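Trehalose-6-phosphate phosphatase (Candida albicans, PDB 5DXI) is a phosphatase domain of the haloacid dehalogenase (HAD) superfamily, modelled here with a magnesium ion and beryllium trifluoride bound. Local coordinates at residues P268-P273 and T278-H283. Sequence-based numbering, arbitrary orientation.
Sequences PVAVGP and TVAIAH
The parallel edge of the HAD-type central sheet is formed here, where strand 266-271 pairs with the outermost strand 282-284 through Ala-270 and His-283, whose CA atoms lie 4.5 Å apart. Two backbone hydrogen bonds define the register. Ile-281 N donates to Pro-268 O (2.9 Å), tilted 21° from the carbonyl plane, and Ala-270 N donates to Ala-282 O (2.9 Å), this time in the carbonyl plane. A CA-H...O contact from His-283 CA to Ala-270 O (3.1 Å) supplements them, and Ala-270 also bonds through its backbone to Leu-284, so the pairing runs on past His-283.

Beside the strands, the methyl of Ala-280 packs against that of Ala-270 (CB to CB 3.9 Å). Thr-278 closes over the same methyl with both OG1 and CG2. With OG1 anti to the backbone N (chi1 176°), the hydroxyl also accepts from Ala-280 N at 3.1 Å, an ST turn just ahead of strand 282-284; Glu-238 of helix 235-253 is its hydrogen-bond partner outside the turn. At the other end, Ile-281 CG2 touches Pro-268 CD, the two side chains lying obliquely to one another.

The imidazole of His-283 is swung toward the loop that follows strand 266-271 by a chi1 of 73°, which places CG between the backbone N and the carbonyl carbon. CD2 comes within 3.3 Å of Gly-272 O, while Pro-273 C lies over one ring face, offset toward the rim. ND1 is hydrogen-bonded to Thr-5 OG1. The Val-269 side chain touches Leu-229 and Leu-231 of the adjoining strand 227-232. With just four residues linking the segments and no intervening helix, this is a short loop connection between neighbouring parallel strands, completing one side of the Rossmann-like HAD core.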
loop_
_atom_site.group_PDB
_atom_site.type_symbol
_atom_site.label_atom_id
_atom_site.label_comp_id
_atom_site.label_asym_id
_atom_site.label_seq_id
_atom_site.Cartn_x
_atom_site.Cartn_y
_atom_site.Cartn_z
ATOM N N PRO A 268 9.897 3.394 -6.221
ATOM C CA PRO A 268 9.250 3.217 -4.918
ATOM C C PRO A 268 9.511 4.430 -4.035
ATOM O O PRO A 268 10.665 4.775 -3.762
ATOM C CB PRO A 268 9.910 1.964 -4.351
ATOM C CG PRO A 268 11.249 1.884 -5.041
ATOM C CD PRO A 268 11.166 2.644 -6.337
ATOM N N VAL A 269 8.435 5.063 -3.581
ATOM C CA VAL A 269 8.534 6.354 -2.919
ATOM C C VAL A 269 7.776 6.341 -1.595
ATOM O O VAL A 269 6.571 6.085 -1.566
ATOM C CB VAL A 269 7.971 7.478 -3.818
ATOM C CG1 VAL A 269 8.165 8.829 -3.155
ATOM C CG2 VAL A 269 8.633 7.449 -5.195
ATOM N N ALA A 270 8.476 6.613 -0.499
ATOM C CA ALA A 270 7.823 6.658 0.804
ATOM C C ALA A 270 7.142 7.999 1.043
ATOM O O ALA A 270 7.616 9.041 0.595
ATOM C CB ALA A 270 8.825 6.378 1.935
ATOM N N VAL A 271 6.013 7.958 1.740
ATOM C CA VAL A 271 5.379 9.181 2.196
ATOM C C VAL A 271 5.700 9.347 3.668
ATOM O O VAL A 271 5.296 8.532 4.507
ATOM C CB VAL A 271 3.860 9.181 1.960
ATOM C CG1 VAL A 271 3.282 10.497 2.406
ATOM C CG2 VAL A 271 3.566 8.931 0.487
ATOM N N GLY A 272 6.449 10.404 3.973
ATOM C CA GLY A 272 6.905 10.655 5.324
ATOM C C GLY A 272 8.102 11.598 5.322
ATOM O O GLY A 272 8.533 12.069 4.274
ATOM N N PRO A 273 8.635 11.892 6.502
ATOM C CA PRO A 273 9.723 12.867 6.578
ATOM C C PRO A 273 11.051 12.305 6.028
ATOM O O PRO A 273 11.172 11.093 5.806
ATOM C CB PRO A 273 9.810 13.168 8.067
ATOM C CG PRO A 273 9.251 11.966 8.745
ATOM C CD PRO A 273 8.211 11.409 7.831
ATOM N N THR A 278 13.271 3.501 5.454
ATOM C CA THR A 278 12.446 2.863 4.430
ATOM C C THR A 278 13.381 2.312 3.370
ATOM O O THR A 278 14.529 2.759 3.257
ATOM C CB THR A 278 11.461 3.849 3.779
ATOM O OG1 THR A 278 10.736 3.205 2.720
ATOM C CG2 THR A 278 12.219 5.020 3.192
ATOM N N VAL A 279 12.916 1.349 2.589
ATOM C CA VAL A 279 13.749 0.886 1.475
ATOM C C VAL A 279 13.360 1.583 0.177
ATOM O O VAL A 279 13.884 1.263 -0.894
ATOM C CB VAL A 279 13.681 -0.631 1.305
ATOM C CG1 VAL A 279 14.209 -1.310 2.564
ATOM C CG2 VAL A 279 12.246 -1.085 0.979
ATOM N N ALA A 280 12.427 2.531 0.272
ATOM C CA ALA A 280 12.081 3.354 -0.878
ATOM C C ALA A 280 13.292 4.176 -1.323
ATOM O O ALA A 280 14.227 4.398 -0.549
ATOM C CB ALA A 280 10.886 4.273 -0.550
ATOM N N ILE A 281 13.277 4.631 -2.570
ATOM C CA ILE A 281 14.423 5.336 -3.129
ATOM C C ILE A 281 14.374 6.829 -2.836
ATOM O O ILE A 281 15.385 7.530 -2.933
ATOM C CB ILE A 281 14.497 5.117 -4.657
ATOM C CG1 ILE A 281 15.864 5.534 -5.202
ATOM C CG2 ILE A 281 13.363 5.849 -5.363
ATOM C CD1 ILE A 281 16.060 5.226 -6.674
ATOM N N ALA A 282 13.191 7.304 -2.450
ATOM C CA ALA A 282 12.972 8.720 -2.172
ATOM C C ALA A 282 11.714 8.909 -1.318
ATOM O O ALA A 282 10.908 7.981 -1.157
ATOM C CB ALA A 282 12.854 9.504 -3.478
ATOM N N HIS A 283 11.523 10.111 -0.794
ATOM C CA HIS A 283 10.307 10.381 -0.033
ATOM C C HIS A 283 9.571 11.642 -0.483
ATOM O O HIS A 283 10.145 12.514 -1.143
ATOM C CB HIS A 283 10.632 10.517 1.444
ATOM C CG HIS A 283 11.337 11.795 1.756
ATOM N ND1 HIS A 283 12.695 11.946 1.580
ATOM C CD2 HIS A 283 10.864 13.013 2.114
ATOM C CE1 HIS A 283 13.037 13.191 1.868
ATOM N NE2 HIS A 283 11.944 13.857 2.191
#